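Magnesium transporter, putative (Shewanella oneidensis MR-1, PDB 3KXR) is a putative magnesium transporter, probably moving cations across the membrane, represented here by its cytoplasmic part with a partial N domain and a pair of CBS domains. Local coordinates at residues A74-F79 and D89-V94. Numbering follows the deposited sequence.
Sequences AQAQRF and DNLFIV
The backbone N of F79 donates a hydrogen bond to O of Q75 (3.0 Å), one helical turn back, and this turn presents A76 and F79 together to L91 on the strand. The meeting across the two segments is wholly apolar and runs through a single methyl. CD1 of L91 lies 4.0 Å from CB of A76 and equally far from CA of A76, resting against both atoms. The same methyl reaches CD2 of F79 at 3.9 Å, approaching the ring obliquely, and the two side chains cross nearly at right angles. With CG anti to the backbone N (chi1 -179°), beside its own carbonyl carbon, L91 directs CD1 at the helix. Helix 73-82 here packs over the sheet as the connection of a beta-alpha-beta unit, between parallel strands 66-68 and 90-94 of the first CBS domain; L67 of the neighbouring strand touches both F79 and L91. F79 also meets W21 of the second subunit edge-to-face, and R78 beside it forms a salt bridge with E20 of that subunit. At the strand's start, OE2 of E149, from the second CBS domain, accepts hydrogen bonds from the backbone N of both D89 and N90.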
ATOM      1  N   ALA A  74      -0.350 -25.159  22.889  1.00 36.92           N
ATOM      2  CA  ALA A  74      -0.847 -25.602  21.579  1.00 36.34           C
ATOM      3  C   ALA A  74      -0.592 -24.547  20.535  1.00 36.59           C
ATOM      4  O   ALA A  74      -0.109 -24.862  19.448  1.00 37.31           O
ATOM      5  CB  ALA A  74      -2.333 -25.949  21.627  1.00 35.86           C
ATOM      6  N   GLN A  75      -0.874 -23.291  20.848  1.00 36.54           N
ATOM      7  CA  GLN A  75      -0.599 -22.209  19.890  1.00 36.44           C
ATOM      8  C   GLN A  75       0.884 -22.040  19.633  1.00 36.48           C
ATOM      9  O   GLN A  75       1.287 -21.815  18.511  1.00 36.58           O
ATOM     10  CB  GLN A  75      -1.153 -20.873  20.383  1.00 36.74           C
ATOM     11  CG  GLN A  75      -2.662 -20.725  20.221  1.00 36.40           C
ATOM     12  CD  GLN A  75      -3.420 -21.619  21.171  1.00 37.42           C
ATOM     13  OE1 GLN A  75      -3.283 -21.502  22.395  1.00 36.94           O
ATOM     14  NE2 GLN A  75      -4.180 -22.565  20.616  1.00 34.99           N
ATOM     15  N   ALA A  76       1.698 -22.140  20.675  1.00 36.88           N
ATOM     16  CA  ALA A  76       3.117 -21.921  20.533  1.00 37.71           C
ATOM     17  C   ALA A  76       3.685 -23.028  19.656  1.00 39.24           C
ATOM     18  O   ALA A  76       4.450 -22.761  18.740  1.00 40.01           O
ATOM     19  CB  ALA A  76       3.813 -21.881  21.872  1.00 37.41           C
ATOM     20  N   GLN A  77       3.300 -24.268  19.906  1.00 40.02           N
ATOM     21  CA  GLN A  77       3.808 -25.386  19.088  1.00 40.89           C
ATOM     22  C   GLN A  77       3.477 -25.181  17.624  1.00 41.17           C
ATOM     23  O   GLN A  77       4.315 -25.411  16.742  1.00 41.61           O
ATOM     24  CB  GLN A  77       3.260 -26.751  19.560  1.00 40.59           C
ATOM     25  CG  GLN A  77       3.968 -27.225  20.828  1.00 41.20           C
ATOM     26  CD  GLN A  77       3.459 -28.534  21.364  1.00 41.08           C
ATOM     27  OE1 GLN A  77       2.646 -29.196  20.742  1.00 40.71           O
ATOM     28  NE2 GLN A  77       3.956 -28.922  22.527  1.00 39.63           N
ATOM     29  N   ARG A  78       2.266 -24.738  17.363  1.00 41.06           N
ATOM     30  CA  ARG A  78       1.836 -24.562  15.998  1.00 41.75           C
ATOM     31  C   ARG A  78       2.583 -23.384  15.335  1.00 42.57           C
ATOM     32  O   ARG A  78       2.876 -23.404  14.142  1.00 43.06           O
ATOM     33  CB  ARG A  78       0.329 -24.375  15.988  1.00 42.02           C
ATOM     34  CG  ARG A  78      -0.205 -24.006  14.661  1.00 45.06           C
ATOM     35  CD  ARG A  78      -1.702 -24.132  14.603  1.00 46.99           C
ATOM     36  NE  ARG A  78      -2.172 -23.867  13.242  1.00 48.60           N
ATOM     37  CZ  ARG A  78      -3.386 -23.418  12.951  1.00 50.09           C
ATOM     38  NH1 ARG A  78      -4.254 -23.169  13.921  1.00 51.84           N
ATOM     39  NH2 ARG A  78      -3.736 -23.212  11.694  1.00 49.78           N
ATOM     40  N   PHE A  79       2.929 -22.369  16.117  1.00 42.89           N
ATOM     41  CA  PHE A  79       3.650 -21.218  15.576  1.00 42.91           C
ATOM     42  C   PHE A  79       5.044 -21.626  15.099  1.00 42.91           C
ATOM     43  O   PHE A  79       5.520 -21.215  14.038  1.00 42.65           O
ATOM     44  CB  PHE A  79       3.782 -20.128  16.659  1.00 43.31           C
ATOM     45  CG  PHE A  79       3.582 -18.711  16.156  1.00 42.94           C
ATOM     46  CD1 PHE A  79       3.807 -18.370  14.833  1.00 42.71           C
ATOM     47  CD2 PHE A  79       3.218 -17.708  17.047  1.00 42.88           C
ATOM     48  CE1 PHE A  79       3.643 -17.058  14.405  1.00 43.03           C
ATOM     49  CE2 PHE A  79       3.055 -16.387  16.639  1.00 42.72           C
ATOM     50  CZ  PHE A  79       3.262 -16.051  15.327  1.00 43.57           C
ATOM     51  N   ASP A  89      14.319 -19.384  17.838  1.00 42.35           N
ATOM     52  CA  ASP A  89      13.874 -20.519  18.621  1.00 43.08           C
ATOM     53  C   ASP A  89      13.227 -20.132  19.941  1.00 41.49           C
ATOM     54  O   ASP A  89      13.160 -20.941  20.851  1.00 41.04           O
ATOM     55  CB  ASP A  89      15.025 -21.494  18.832  1.00 43.95           C
ATOM     56  CG  ASP A  89      15.984 -21.003  19.851  1.00 48.97           C
ATOM     57  OD1 ASP A  89      15.884 -19.794  20.228  1.00 54.39           O
ATOM     58  OD2 ASP A  89      16.805 -21.836  20.300  1.00 55.44           O
ATOM     59  N   ASN A  90      12.725 -18.900  20.012  1.00 40.80           N
ATOM     60  CA  ASN A  90      12.018 -18.404  21.170  1.00 40.26           C
ATOM     61  C   ASN A  90      10.762 -17.713  20.717  1.00 39.83           C
ATOM     62  O   ASN A  90      10.631 -17.294  19.574  1.00 39.54           O
ATOM     63  CB  ASN A  90      12.892 -17.434  21.971  1.00 40.16           C
ATOM     64  CG  ASN A  90      13.958 -18.133  22.732  1.00 41.06           C
ATOM     65  OD1 ASN A  90      13.848 -19.317  23.009  1.00 46.56           O
ATOM     66  ND2 ASN A  90      15.007 -17.425  23.078  1.00 43.42           N
ATOM     67  N   LEU A  91       9.841 -17.563  21.650  1.00 39.48           N
ATOM     68  CA  LEU A  91       8.584 -16.896  21.360  1.00 38.96           C
ATOM     69  C   LEU A  91       8.246 -15.977  22.540  1.00 37.87           C
ATOM     70  O   LEU A  91       8.480 -16.327  23.702  1.00 38.04           O
ATOM     71  CB  LEU A  91       7.543 -17.967  21.090  1.00 39.13           C
ATOM     72  CG  LEU A  91       6.108 -17.653  20.734  1.00 39.21           C
ATOM     73  CD1 LEU A  91       5.521 -18.832  19.953  1.00 37.97           C
ATOM     74  CD2 LEU A  91       5.384 -17.437  22.035  1.00 40.68           C
ATOM     75  N   PHE A  92       7.761 -14.788  22.233  1.00 35.97           N
ATOM     76  CA  PHE A  92       7.612 -13.758  23.237  1.00 35.82           C
ATOM     77  C   PHE A  92       6.166 -13.593  23.641  1.00 35.52           C
ATOM     78  O   PHE A  92       5.286 -13.644  22.790  1.00 36.47           O
ATOM     79  CB  PHE A  92       8.191 -12.451  22.696  1.00 35.58           C
ATOM     80  CG  PHE A  92       9.594 -12.606  22.229  1.00 35.69           C
ATOM     81  CD1 PHE A  92      10.545 -13.200  23.049  1.00 35.55           C
ATOM     82  CD2 PHE A  92       9.971 -12.231  20.952  1.00 38.54           C
ATOM     83  CE1 PHE A  92      11.853 -13.380  22.606  1.00 35.94           C
ATOM     84  CE2 PHE A  92      11.293 -12.410  20.504  1.00 37.40           C
ATOM     85  CZ  PHE A  92      12.221 -12.991  21.335  1.00 35.35           C
ATOM     86  N   ILE A  93       5.925 -13.419  24.937  1.00 35.07           N
ATOM     87  CA  ILE A  93       4.573 -13.297  25.464  1.00 35.27           C
ATOM     88  C   ILE A  93       4.349 -11.898  25.924  1.00 35.71           C
ATOM     89  O   ILE A  93       5.177 -11.342  26.664  1.00 36.58           O
ATOM     90  CB  ILE A  93       4.326 -14.238  26.659  1.00 35.57           C
ATOM     91  CG1 ILE A  93       4.653 -15.668  26.268  1.00 35.94           C
ATOM     92  CG2 ILE A  93       2.879 -14.157  27.164  1.00 33.82           C
ATOM     93  CD1 ILE A  93       3.887 -16.192  25.086  1.00 36.27           C
ATOM     94  N   VAL A  94       3.225 -11.319  25.505  1.00 36.29           N
ATOM     95  CA  VAL A  94       2.870  -9.968  25.909  1.00 36.28           C
ATOM     96  C   VAL A  94       1.490  -9.960  26.555  1.00 38.24           C
ATOM     97  O   VAL A  94       0.656 -10.841  26.302  1.00 37.76           O
ATOM     98  CB  VAL A  94       2.863  -8.996  24.684  1.00 36.88           C
ATOM     99  CG1 VAL A  94       4.286  -8.847  24.104  1.00 34.93           C
ATOM    100  CG2 VAL A  94       1.868  -9.451  23.627  1.00 32.85           C
TER